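Local coordinates for protein nonribosomal peptide synthase (Streptomyces sp. MJ635-86F5, PDB 5JJP) that probably uses ATP to adenylate an aliphatic beta-amino acid, as a member of the ANL superfamily of adenylating enzymes, at residues Ala331-Ala336 / Ala389-Tyr394; His360-Asp365 / Ile383-Pro388; Ala47-Ala52 / Thr247-Pro252; Arg63-Gln68 / Asp96-Phe101; Leu79-Gly84 / Ala167-Arg172. All coordinates share one frame; numbering follows the deposited sequence.

Contact 1 (Ala331-Ala336 / Ala389-Tyr394)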
# COMPACT_ATOMS: atom_id res chain seq x y z
N ALA A 331 -1.92 -3.48 9.60
CA ALA A 331 -1.03 -4.46 9.04
C ALA A 331 -1.33 -4.78 7.58
O ALA A 331 -2.36 -4.40 7.00
CB ALA A 331 -1.12 -5.74 9.86
N THR A 332 -0.41 -5.52 6.99
CA THR A 332 -0.59 -6.01 5.65
C THR A 332 -1.92 -6.69 5.39
O THR A 332 -2.47 -6.60 4.29
CB THR A 332 0.51 -7.00 5.32
OG1 THR A 332 1.76 -6.37 5.61
CG2 THR A 332 0.45 -7.39 3.83
N GLU A 333 -2.42 -7.40 6.40
CA GLU A 333 -3.65 -8.14 6.22
C GLU A 333 -4.82 -7.27 5.90
O GLU A 333 -5.83 -7.81 5.42
CB GLU A 333 -3.95 -9.02 7.44
CG GLU A 333 -3.12 -10.32 7.47
CD GLU A 333 -1.73 -10.15 8.12
OE1 GLU A 333 -1.28 -8.99 8.31
OE2 GLU A 333 -1.13 -11.19 8.50
N SER A 334 -4.76 -5.98 6.20
CA SER A 334 -5.85 -5.06 5.80
C SER A 334 -5.35 -3.80 5.09
O SER A 334 -6.13 -2.88 4.78
CB SER A 334 -6.70 -4.62 6.98
OG SER A 334 -5.90 -3.96 7.93
N MET A 335 -4.06 -3.81 4.78
CA MET A 335 -3.27 -2.61 4.44
C MET A 335 -3.13 -1.66 5.58
O MET A 335 -2.01 -1.35 5.96
CB MET A 335 -3.78 -1.91 3.18
CG MET A 335 -2.86 -0.77 2.78
SD MET A 335 -2.95 -0.35 1.02
CE MET A 335 -1.67 -1.41 0.30
N ALA A 336 -4.25 -1.21 6.15
CA ALA A 336 -4.27 -0.43 7.37
C ALA A 336 -5.65 -0.56 7.98
O ALA A 336 -6.52 -1.18 7.38
CB ALA A 336 -3.95 1.06 7.13
N ALA A 389 -11.94 -4.52 4.06
CA ALA A 389 -10.59 -4.50 3.52
C ALA A 389 -9.69 -5.68 3.88
O ALA A 389 -8.52 -5.70 3.53
CB ALA A 389 -9.93 -3.20 3.91
N LEU A 390 -10.24 -6.71 4.48
CA LEU A 390 -9.43 -7.86 4.85
C LEU A 390 -8.94 -8.69 3.68
O LEU A 390 -9.63 -8.86 2.65
CB LEU A 390 -10.19 -8.77 5.81
CG LEU A 390 -10.56 -8.09 7.15
CD1 LEU A 390 -11.52 -8.92 7.95
CD2 LEU A 390 -9.33 -7.78 7.97
N PHE A 391 -7.69 -9.15 3.85
CA PHE A 391 -7.07 -10.16 3.00
C PHE A 391 -7.97 -11.39 2.87
O PHE A 391 -8.91 -11.57 3.66
CB PHE A 391 -5.67 -10.53 3.49
CG PHE A 391 -5.64 -11.45 4.67
CD1 PHE A 391 -6.31 -11.14 5.87
CD2 PHE A 391 -4.93 -12.65 4.62
CE1 PHE A 391 -6.25 -12.00 6.97
CE2 PHE A 391 -4.89 -13.50 5.72
CZ PHE A 391 -5.57 -13.18 6.86
N SER A 392 -7.77 -12.16 1.81
CA SER A 392 -8.61 -13.34 1.54
C SER A 392 -8.11 -14.59 2.23
O SER A 392 -8.85 -15.55 2.37
CB SER A 392 -8.68 -13.62 0.05
OG SER A 392 -9.24 -12.48 -0.59
N GLY A 393 -6.82 -14.58 2.57
CA GLY A 393 -6.22 -15.70 3.25
C GLY A 393 -4.74 -15.68 3.06
O GLY A 393 -4.20 -14.84 2.33
N TYR A 394 -4.07 -16.64 3.68
CA TYR A 394 -2.66 -16.82 3.48
C TYR A 394 -2.46 -17.88 2.40
O TYR A 394 -3.12 -18.92 2.41
CB TYR A 394 -2.01 -17.29 4.76
CG TYR A 394 -2.05 -16.29 5.88
CD1 TYR A 394 -1.29 -15.11 5.80
CD2 TYR A 394 -2.82 -16.51 7.03
CE1 TYR A 394 -1.29 -14.18 6.84
CE2 TYR A 394 -2.85 -15.58 8.05
CZ TYR A 394 -2.10 -14.40 7.95
OH TYR A 394 -2.09 -13.44 8.95
O HOH W 1 -6.66 -3.79 2.10
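Ala331-Thr332-Glu333 closes the Tyr-Gly-Ala-Thr-Glu run that corresponds to core motif A5 of adenylation domains, and 389-394 belongs to the region of motif A6, so two signature loops meet here. Two hydrogen bonds join them directly. The backbone N of Phe391 donates to Glu333 O over 2.8 Å, almost along the C=O axis. At the other end the phenol OH of Tyr394 gives its proton to Glu333 OE2 at a very short 2.5 Å, the oxygen lying in the ring plane and using its anti lone pair. A water lies within bonding distance of both Ala389 O and Ser334 O and probably links them, weakly to the latter.

The aromatic contacts hold the carboxylate arm. Glu333, bent at chi2 (86°), lies alongside Phe391 and sets its CG over the ring centre, 3.6 Å from the centroid, a CH-pi contact. An alanine in place of Phe391 would remove this platform and would probably leave the Glu333 arm less firmly aimed at Tyr394. Phe391 also meets Phe419 edge-to-face, while Lys195 makes a cation-pi contact with Tyr394. Between the two rings, Phe391 CE2 stands 3.6 Å above the Tyr394 plane, over its centre.

Contact 2 (His360-Asp365 / Ile383-Pro388)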
# COMPACT_ATOMS: atom_id res chain seq x y z
N HIS A 360 -13.13 4.71 8.37
CA HIS A 360 -14.51 4.78 8.03
C HIS A 360 -14.87 3.46 7.28
O HIS A 360 -14.14 3.02 6.36
CB HIS A 360 -14.74 6.02 7.21
CG HIS A 360 -16.15 6.24 6.85
ND1 HIS A 360 -16.73 5.66 5.74
CD2 HIS A 360 -17.13 6.94 7.47
CE1 HIS A 360 -18.00 5.99 5.69
NE2 HIS A 360 -18.27 6.77 6.73
N GLY A 361 -15.98 2.83 7.68
CA GLY A 361 -16.37 1.57 7.06
C GLY A 361 -15.86 0.30 7.74
O GLY A 361 -16.14 -0.80 7.26
N ALA A 362 -15.08 0.45 8.80
CA ALA A 362 -14.53 -0.68 9.53
C ALA A 362 -14.81 -0.50 11.00
O ALA A 362 -15.26 0.57 11.40
CB ALA A 362 -13.04 -0.78 9.31
N GLU A 363 -14.50 -1.52 11.80
CA GLU A 363 -14.65 -1.45 13.25
C GLU A 363 -13.67 -2.40 13.92
O GLU A 363 -13.47 -3.56 13.50
CB GLU A 363 -16.08 -1.81 13.64
CG GLU A 363 -16.51 -1.45 15.07
CD GLU A 363 -17.78 -2.21 15.44
OE1 GLU A 363 -17.68 -3.42 15.75
OE2 GLU A 363 -18.89 -1.60 15.41
N MET A 364 -13.06 -1.94 15.01
CA MET A 364 -12.19 -2.81 15.76
C MET A 364 -12.50 -2.68 17.23
O MET A 364 -12.91 -1.62 17.68
CB MET A 364 -10.72 -2.52 15.48
CG MET A 364 -10.31 -1.10 15.74
SD MET A 364 -8.56 -0.82 15.33
CE MET A 364 -8.42 0.81 15.99
N ASP A 365 -12.35 -3.79 17.94
CA ASP A 365 -12.57 -3.85 19.38
C ASP A 365 -11.65 -4.90 19.97
O ASP A 365 -10.97 -5.62 19.25
CB ASP A 365 -14.04 -4.17 19.70
CG ASP A 365 -14.46 -3.77 21.15
OD1 ASP A 365 -13.67 -3.10 21.89
OD2 ASP A 365 -15.59 -4.17 21.53
N ILE A 383 -6.93 -7.23 19.61
CA ILE A 383 -7.76 -6.48 18.63
C ILE A 383 -8.26 -7.44 17.56
O ILE A 383 -7.47 -8.15 16.98
CB ILE A 383 -7.02 -5.33 17.91
CG1 ILE A 383 -6.52 -4.29 18.91
CG2 ILE A 383 -7.94 -4.63 16.92
CD1 ILE A 383 -5.46 -3.37 18.33
N TYR A 384 -9.59 -7.50 17.42
CA TYR A 384 -10.29 -8.13 16.29
C TYR A 384 -10.80 -7.03 15.35
O TYR A 384 -11.47 -6.10 15.78
CB TYR A 384 -11.49 -8.95 16.73
CG TYR A 384 -11.18 -10.26 17.43
CD1 TYR A 384 -10.07 -10.41 18.28
CD2 TYR A 384 -12.06 -11.33 17.34
CE1 TYR A 384 -9.84 -11.60 18.96
CE2 TYR A 384 -11.85 -12.53 18.00
CZ TYR A 384 -10.75 -12.66 18.83
OH TYR A 384 -10.51 -13.84 19.47
N LEU A 385 -10.45 -7.14 14.04
CA LEU A 385 -10.82 -6.15 13.03
C LEU A 385 -11.93 -6.67 12.12
O LEU A 385 -11.82 -7.72 11.50
CB LEU A 385 -9.60 -5.77 12.23
CG LEU A 385 -9.77 -4.80 11.08
CD1 LEU A 385 -10.10 -3.38 11.48
CD2 LEU A 385 -8.46 -4.81 10.32
N ARG A 386 -13.03 -5.93 12.11
CA ARG A 386 -14.15 -6.18 11.27
C ARG A 386 -14.04 -5.15 10.13
O ARG A 386 -14.14 -3.95 10.36
CB ARG A 386 -15.43 -5.96 12.07
CG ARG A 386 -16.72 -6.21 11.33
CD ARG A 386 -17.92 -5.82 12.16
NE ARG A 386 -17.91 -6.46 13.48
CZ ARG A 386 -18.44 -7.66 13.72
NH1 ARG A 386 -19.03 -8.37 12.76
NH2 ARG A 386 -18.41 -8.14 14.93
N SER A 387 -13.87 -5.61 8.90
CA SER A 387 -13.65 -4.70 7.80
C SER A 387 -13.82 -5.35 6.44
O SER A 387 -13.32 -6.45 6.22
CB SER A 387 -12.21 -4.17 7.91
OG SER A 387 -11.82 -3.44 6.74
N PRO A 388 -14.34 -4.58 5.47
CA PRO A 388 -14.32 -5.03 4.10
C PRO A 388 -12.94 -5.11 3.43
O PRO A 388 -12.80 -5.68 2.36
CB PRO A 388 -15.21 -3.99 3.40
CG PRO A 388 -15.02 -2.73 4.17
CD PRO A 388 -14.85 -3.20 5.58
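The flat guanidinium of Arg386 and the carboxylate of Glu363 stand nearly upright to one another, their planes 78° apart, and Glu363 OE1 approaches obliquely. The salt bridge is long, 3.8 Å from Glu363 OE1 to Arg386 NE, and the firmer ionic partner of the arginine is Asp408, met by NH2. Farther along the same sheet face, the ring of Tyr384 turns away from the opposing segment and stacks on Tyr367.

Under these groups runs an antiparallel pair, strand segments 363-365 and 383-386, their axes 4.8 Å apart at their closest and 163° between their directions. Glu363 and Arg386 form one hydrogen-bonded pair, with both N-to-O distances, Glu363 N to Arg386 O and the reverse, at 2.8 Å. Asp365 and Tyr384 form the next, less evenly: Tyr384 N to Asp365 O is 3.0 Å, whereas Asp365 N to Tyr384 O stretches to 3.3 Å. Between them Met364 and Leu385 make a non-hydrogen-bonded pair on the other face. Met364 CB packs 3.8 Å from Ile383 CG2 and 4.1 Å from Leu385 CD1. Tyr329 and Leu433 also touch Met364 and Ile383 on this side. Beyond the strand end, Ala362 CB rests 3.8 Å from Ser387 CB.

The pairing is thus carried mainly by four backbone bonds and an apolar face, while the loose Glu363-Arg386 pair at the partly exposed face probably contributes little more than a weak electrostatic preference.

Contact 3 (Ala47-Ala52 / Thr247-Pro252)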
# COMPACT_ATOMS: atom_id res chain seq x y z
N ALA A 47 0.49 12.54 -12.67
CA ALA A 47 0.09 11.41 -11.83
C ALA A 47 1.26 10.96 -11.04
O ALA A 47 1.16 10.72 -9.84
CB ALA A 47 -0.41 10.27 -12.71
N ILE A 48 2.39 10.86 -11.73
CA ILE A 48 3.68 10.51 -11.16
C ILE A 48 4.75 11.51 -11.56
O ILE A 48 4.93 11.78 -12.72
CB ILE A 48 4.14 9.13 -11.63
CG1 ILE A 48 3.42 8.07 -10.81
CG2 ILE A 48 5.45 8.72 -11.05
CD1 ILE A 48 2.18 7.48 -11.30
N VAL A 49 5.56 11.89 -10.59
CA VAL A 49 6.74 12.67 -10.81
C VAL A 49 7.97 11.83 -10.46
O VAL A 49 7.96 11.13 -9.46
CB VAL A 49 6.69 13.94 -9.92
CG1 VAL A 49 7.96 14.72 -10.03
CG2 VAL A 49 5.51 14.81 -10.34
N GLU A 50 9.01 11.91 -11.29
CA GLU A 50 10.27 11.23 -10.99
C GLU A 50 11.44 12.04 -11.53
O GLU A 50 11.25 12.85 -12.44
CB GLU A 50 10.25 9.77 -11.51
CG GLU A 50 10.08 9.64 -13.01
CD GLU A 50 9.76 8.23 -13.49
OE1 GLU A 50 9.65 7.28 -12.68
OE2 GLU A 50 9.58 8.07 -14.71
N PRO A 51 12.66 11.81 -11.03
CA PRO A 51 13.85 12.40 -11.68
C PRO A 51 14.04 12.02 -13.14
O PRO A 51 13.72 10.87 -13.56
CB PRO A 51 15.02 11.90 -10.84
CG PRO A 51 14.50 10.75 -10.05
CD PRO A 51 13.02 10.96 -9.88
N ALA A 52 14.54 12.97 -13.94
CA ALA A 52 14.72 12.77 -15.39
C ALA A 52 16.16 12.37 -15.73
O ALA A 52 17.05 12.62 -14.94
CB ALA A 52 14.35 14.05 -16.11
N THR A 247 -0.90 13.68 -6.98
CA THR A 247 0.34 13.43 -7.71
C THR A 247 1.32 12.65 -6.82
O THR A 247 1.68 13.11 -5.73
CB THR A 247 1.04 14.74 -8.11
OG1 THR A 247 0.19 15.53 -8.97
CG2 THR A 247 2.28 14.45 -8.88
N ALA A 248 1.73 11.48 -7.28
CA ALA A 248 2.56 10.60 -6.47
C ALA A 248 4.04 10.77 -6.86
O ALA A 248 4.38 10.80 -8.02
CB ALA A 248 2.15 9.16 -6.69
N VAL A 249 4.89 10.93 -5.87
CA VAL A 249 6.32 11.16 -6.07
C VAL A 249 7.12 10.14 -5.24
O VAL A 249 7.49 10.40 -4.10
CB VAL A 249 6.71 12.58 -5.64
CG1 VAL A 249 8.10 12.90 -6.15
CG2 VAL A 249 5.68 13.61 -6.12
N PRO A 250 7.39 8.98 -5.80
CA PRO A 250 8.21 8.01 -5.13
C PRO A 250 9.56 8.63 -4.89
O PRO A 250 10.09 9.30 -5.78
CB PRO A 250 8.36 6.90 -6.17
CG PRO A 250 7.16 7.05 -7.05
CD PRO A 250 6.96 8.51 -7.14
N VAL A 251 10.13 8.45 -3.71
CA VAL A 251 11.43 9.04 -3.44
C VAL A 251 12.52 7.99 -3.73
O VAL A 251 12.67 7.05 -3.00
CB VAL A 251 11.51 9.47 -1.96
CG1 VAL A 251 12.84 10.13 -1.67
CG2 VAL A 251 10.38 10.41 -1.61
N PRO A 252 13.28 8.14 -4.79
CA PRO A 252 14.28 7.13 -5.06
C PRO A 252 15.26 6.94 -3.90
O PRO A 252 15.54 7.90 -3.18
CB PRO A 252 15.02 7.69 -6.29
CG PRO A 252 14.12 8.77 -6.85
CD PRO A 252 13.44 9.33 -5.66
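Strands 48-51 and 247-250 run in roughly the same direction, 29° apart with a closest axis approach of 4.8 Å, and share a single bridge, Ile48 with Ala248, whose two hydrogen bonds follow the parallel pattern: Ala248 donates to Ala47 O and accepts from Val49 N. The first bond is short, 2.7 Å from Ala248 N to Ala47 O, and almost straight (175° at the hydrogen), although the donor stands above the carbonyl plane. The second, Val49 N to Ala248 O, is 3.0 Å and lies in the plane of the Ala248 carbonyl.

Branched side chains close over this join. Val49 crosses Thr247 obliquely, CG2 meeting Thr247 CG2 at 3.6 Å; Thr247 OG1 is bonded to Pro46 O and Lys45 NZ, consistent with its methyl facing Val49. On its other flank Val49 CB lies 3.9 Å from Val249 CG2. Ile48 points its CG2 across Pro250 at about a right angle, 4.2 Å from CD. Farther along, Pro51 and Pro252 meet tip to tip, CG to CG at 3.8 Å, where Pro252 occupies the N-cap position just before helix 253-256.

On its other edge, strand 46-51 pairs with 57-61, where Ala47 and Ile48 face Val60 in a classic beta bulge. The bridge therefore ties that hairpin to the edge of the six-stranded sheet. Pro250 has no N-H to offer Val49 O, which is met by Pro250 CD instead; this probably helps explain why the pairing stops after one bridge and gives way to apolar contacts.

Contact 4 (Arg63-Gln68 / Asp96-Phe101)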
# COMPACT_ATOMS: atom_id res chain seq x y z
N ARG A 63 -3.15 10.60 -18.10
CA ARG A 63 -3.47 10.06 -19.41
C ARG A 63 -2.34 9.18 -19.91
O ARG A 63 -2.61 8.09 -20.45
CB ARG A 63 -3.72 11.15 -20.42
CG ARG A 63 -4.08 10.63 -21.80
CD ARG A 63 -4.03 11.71 -22.87
NE ARG A 63 -4.70 12.95 -22.51
CZ ARG A 63 -5.99 13.23 -22.70
NH1 ARG A 63 -6.84 12.33 -23.18
NH2 ARG A 63 -6.45 14.46 -22.38
N GLN A 64 -1.11 9.67 -19.74
CA GLN A 64 0.04 8.92 -20.13
C GLN A 64 0.18 7.63 -19.32
O GLN A 64 0.64 6.65 -19.84
CB GLN A 64 1.33 9.71 -19.96
CG GLN A 64 1.41 10.86 -20.93
CD GLN A 64 2.57 11.80 -20.66
OE1 GLN A 64 2.85 12.16 -19.52
NE2 GLN A 64 3.17 12.27 -21.73
N LEU A 65 -0.16 7.69 -18.03
CA LEU A 65 0.03 6.53 -17.18
C LEU A 65 -0.93 5.43 -17.63
O LEU A 65 -0.54 4.30 -17.74
CB LEU A 65 -0.20 6.91 -15.71
CG LEU A 65 -0.09 5.80 -14.66
CD1 LEU A 65 1.28 5.16 -14.63
CD2 LEU A 65 -0.39 6.40 -13.31
N GLU A 66 -2.17 5.79 -17.94
CA GLU A 66 -3.10 4.83 -18.47
C GLU A 66 -2.67 4.28 -19.79
O GLU A 66 -2.87 3.10 -20.06
CB GLU A 66 -4.46 5.43 -18.66
CG GLU A 66 -5.14 5.77 -17.37
CD GLU A 66 -6.63 5.75 -17.51
OE1 GLU A 66 -7.25 6.82 -17.33
OE2 GLU A 66 -7.15 4.69 -17.87
N ALA A 67 -2.15 5.14 -20.68
CA ALA A 67 -1.71 4.66 -22.00
C ALA A 67 -0.62 3.61 -21.80
O ALA A 67 -0.59 2.57 -22.47
CB ALA A 67 -1.21 5.81 -22.89
N GLN A 68 0.30 3.90 -20.89
CA GLN A 68 1.40 2.98 -20.66
C GLN A 68 0.87 1.65 -20.01
O GLN A 68 1.27 0.55 -20.44
CB GLN A 68 2.48 3.65 -19.83
CG GLN A 68 3.74 2.82 -19.66
CD GLN A 68 4.62 2.81 -20.90
OE1 GLN A 68 4.16 2.58 -22.01
NE2 GLN A 68 5.92 3.04 -20.70
N ASP A 96 6.90 3.76 -14.66
CA ASP A 96 6.74 2.51 -15.43
C ASP A 96 6.40 1.28 -14.58
O ASP A 96 5.61 0.41 -15.02
CB ASP A 96 7.99 2.23 -16.25
CG ASP A 96 8.07 3.10 -17.53
OD1 ASP A 96 6.99 3.56 -17.98
OD2 ASP A 96 9.19 3.28 -18.09
N ALA A 97 6.90 1.22 -13.35
CA ALA A 97 6.54 0.12 -12.45
C ALA A 97 5.06 0.25 -12.05
O ALA A 97 4.34 -0.75 -11.90
CB ALA A 97 7.40 0.14 -11.20
N VAL A 98 4.60 1.50 -11.96
CA VAL A 98 3.17 1.72 -11.65
C VAL A 98 2.31 1.26 -12.84
O VAL A 98 1.33 0.54 -12.67
CB VAL A 98 2.89 3.19 -11.29
CG1 VAL A 98 1.40 3.42 -11.08
CG2 VAL A 98 3.68 3.61 -10.05
N ALA A 99 2.67 1.69 -14.06
CA ALA A 99 1.97 1.20 -15.25
C ALA A 99 1.94 -0.36 -15.26
O ALA A 99 0.91 -0.97 -15.54
CB ALA A 99 2.62 1.70 -16.51
N ALA A 100 3.06 -0.98 -14.94
CA ALA A 100 3.13 -2.48 -14.87
C ALA A 100 2.17 -3.10 -13.88
O ALA A 100 1.46 -4.10 -14.23
CB ALA A 100 4.51 -2.92 -14.52
N PHE A 101 2.06 -2.51 -12.69
CA PHE A 101 1.15 -3.12 -11.71
C PHE A 101 -0.29 -2.86 -12.05
O PHE A 101 -1.13 -3.75 -11.90
CB PHE A 101 1.56 -2.88 -10.24
CG PHE A 101 1.22 -1.54 -9.66
CD1 PHE A 101 2.22 -0.78 -9.06
CD2 PHE A 101 -0.10 -1.14 -9.52
CE1 PHE A 101 1.94 0.42 -8.49
CE2 PHE A 101 -0.40 0.04 -8.89
CZ PHE A 101 0.62 0.82 -8.38
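The CB atoms of Gln68 and Ala99 are directed toward the opposite helix, and the CA atoms of these residues, 5.7 Å apart, are the closest CA-CA pair of the two segments. Gln68 leaves its helix with CG anti to the backbone N, laying that methylene against Ala99 CB at 3.5 Å; the bend at chi2 then swings the amide round toward Asp96. There NE2 donates to Asp96 OD1 over 3.0 Å with an almost linear N-H (178°). The acceptor lies in the plane of the amide; the two flat groups are 45° apart, and the carboxylate is met from above its own plane. Asp96 and Ala99 also both touch Tyr72, one turn beyond Gln68 on helix 62-77.

On the other flank the side-chain contacts are apolar. Leu65, with CG anti to the backbone N, crosses Val98 at about a right angle; its CD1 reaches Val98 CG1 at 4.0 Å and tucks 3.8 Å from Ala99 N. Leu242 touches both Leu65 and Val98.

The segment axes come within 8.8 Å and cross at -55°, consistent with the small Ala99 at the crossing. Helix 95-107 links the parallel neighbours 87-90 and 111-114, so helix 62-77 packs here against the connection of a beta-alpha-beta crossover within the five-layered alpha-beta-alpha-beta-alpha sandwich.

Contact 5 (Leu79-Gly84 / Ala167-Arg172)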
# COMPACT_ATOMS: atom_id res chain seq x y z
N LEU A 79 1.18 -13.21 -23.73
CA LEU A 79 1.92 -14.32 -23.15
C LEU A 79 1.04 -15.49 -22.79
O LEU A 79 1.53 -16.58 -22.49
CB LEU A 79 2.72 -13.86 -21.94
CG LEU A 79 3.72 -12.76 -22.23
CD1 LEU A 79 4.41 -12.37 -20.95
CD2 LEU A 79 4.73 -13.25 -23.24
N GLY A 80 -0.27 -15.30 -22.84
CA GLY A 80 -1.19 -16.41 -22.65
C GLY A 80 -1.40 -16.81 -21.21
O GLY A 80 -1.95 -17.89 -20.98
N LEU A 81 -1.00 -15.97 -20.25
CA LEU A 81 -1.23 -16.32 -18.84
C LEU A 81 -2.72 -16.27 -18.50
O LEU A 81 -3.46 -15.51 -19.10
CB LEU A 81 -0.44 -15.42 -17.90
CG LEU A 81 1.07 -15.35 -18.13
CD1 LEU A 81 1.64 -14.32 -17.15
CD2 LEU A 81 1.71 -16.69 -17.87
N ASP A 82 -3.12 -17.02 -17.48
CA ASP A 82 -4.51 -17.09 -17.04
C ASP A 82 -4.77 -16.16 -15.84
O ASP A 82 -3.83 -15.91 -15.08
CB ASP A 82 -4.82 -18.53 -16.59
CG ASP A 82 -6.29 -18.92 -16.78
OD1 ASP A 82 -7.10 -18.13 -17.29
OD2 ASP A 82 -6.61 -20.08 -16.47
N VAL A 83 -6.01 -15.68 -15.67
CA VAL A 83 -6.37 -14.93 -14.50
C VAL A 83 -6.02 -15.82 -13.31
O VAL A 83 -6.38 -17.00 -13.29
CB VAL A 83 -7.89 -14.60 -14.50
CG1 VAL A 83 -8.35 -14.06 -13.14
CG2 VAL A 83 -8.25 -13.63 -15.64
N GLY A 84 -5.36 -15.24 -12.30
CA GLY A 84 -4.86 -15.97 -11.14
C GLY A 84 -3.36 -16.23 -11.10
O GLY A 84 -2.75 -16.40 -10.04
N ALA A 167 5.67 -21.00 -19.67
CA ALA A 167 5.22 -22.30 -20.13
C ALA A 167 3.87 -22.16 -20.81
O ALA A 167 3.08 -21.27 -20.45
CB ALA A 167 5.10 -23.23 -18.94
N PRO A 168 3.59 -23.00 -21.81
CA PRO A 168 2.23 -23.01 -22.34
C PRO A 168 1.21 -23.49 -21.30
O PRO A 168 1.53 -24.20 -20.33
CB PRO A 168 2.33 -24.00 -23.51
CG PRO A 168 3.79 -24.22 -23.76
CD PRO A 168 4.43 -24.04 -22.43
N ARG A 169 -0.03 -23.09 -21.49
CA ARG A 169 -1.08 -23.50 -20.59
C ARG A 169 -2.40 -23.37 -21.31
O ARG A 169 -2.49 -22.63 -22.29
CB ARG A 169 -1.07 -22.61 -19.35
CG ARG A 169 -1.51 -21.17 -19.66
CD ARG A 169 -1.01 -20.17 -18.62
NE ARG A 169 0.43 -20.18 -18.55
CZ ARG A 169 1.16 -20.28 -17.45
NH1 ARG A 169 0.61 -20.33 -16.25
NH2 ARG A 169 2.47 -20.30 -17.55
N VAL A 170 -3.44 -24.03 -20.82
CA VAL A 170 -4.80 -23.77 -21.33
C VAL A 170 -5.49 -22.80 -20.37
O VAL A 170 -5.49 -23.03 -19.16
CB VAL A 170 -5.60 -25.07 -21.48
CG1 VAL A 170 -4.85 -26.01 -22.42
CG2 VAL A 170 -5.79 -25.80 -20.15
N ARG A 171 -6.04 -21.71 -20.89
CA ARG A 171 -6.79 -20.76 -20.09
C ARG A 171 -8.17 -21.25 -19.71
O ARG A 171 -8.88 -21.82 -20.52
CB ARG A 171 -6.94 -19.45 -20.85
CG ARG A 171 -5.68 -18.59 -20.84
CD ARG A 171 -5.95 -17.34 -21.66
NE ARG A 171 -4.91 -16.35 -21.44
CZ ARG A 171 -4.71 -15.28 -22.19
NH1 ARG A 171 -5.48 -15.04 -23.24
NH2 ARG A 171 -3.75 -14.42 -21.86
N ARG A 172 -8.53 -21.06 -18.44
CA ARG A 172 -9.81 -21.54 -17.93
C ARG A 172 -10.70 -20.43 -17.43
O ARG A 172 -11.84 -20.66 -17.07
CB ARG A 172 -9.55 -22.57 -16.83
CG ARG A 172 -8.60 -23.68 -17.29
CD ARG A 172 -8.43 -24.75 -16.22
NE ARG A 172 -7.75 -25.97 -16.64
CZ ARG A 172 -7.43 -26.97 -15.81
NH1 ARG A 172 -7.75 -26.89 -14.51
NH2 ARG A 172 -6.79 -28.05 -16.28
O HOH W 2 1.46 -19.28 -21.27
O HOH W 3 -2.82 -19.72 -23.17
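A side-on arginine grip on a backbone carbonyl joins two irregular loops at the surface, one following helix 62-77, the other leaving the five-stranded sheet after strand 159-162. Leu81 O accepts both prongs: Arg171 NE at 2.9 Å and Arg171 NH2 at 3.0 Å, the latter on a carbonyl lone pair. NH2 also bridges to Asp77, and Gly80 CA lies over a face of this guanidinium. Asp82 extends its carboxylate alongside, where OD2 takes the backbone N of Arg172 at 2.9 Å, from above the carboxylate plane; OD1 accepts from Arg173 N and, weakly, from Val83 N.

Arg169 spends its donors differently. NH2 reaches back to Ala167 O in its own loop, while NH1 forms a salt bridge with Asp85, whose OD2 is also bonded by Asp82 N. An alanine in place of Arg169 would lose these bonds and would probably loosen the fit of the two loops round Leu81.

Waters satisfy further carbonyls: one donates to Leu79 O and Ala167 O and accepts from Arg169 NE, another links Gly80 O with Arg169 O. Above the charged plane of Arg169, Leu81 CD2 sits over the guanidinium centre, 3.7 Å from CZ.

Contacts 3 and 4 are the buried pair and share a core: Ile48 CD1 of contact 3 packs 3.4 Å from Leu65 CD2 of contact 4. Contacts 1 and 2, partly buried, also touch, through Ser334 and Leu385; their second segments follow one another directly in the chain. Contact 2 lies across the chain's centre from contacts 3 and 4. Contact 5 stands apart at the surface, its centre 23 Å from that of contact 4 although both draw on helix 62-77 or the loop leaving it. Chemistry tracks place: regular backbone bonds in contacts 2 and 3, interhelical packing in contact 4, an aromatic-carboxylate cluster in contact 1, and arginines with waters in contact 5.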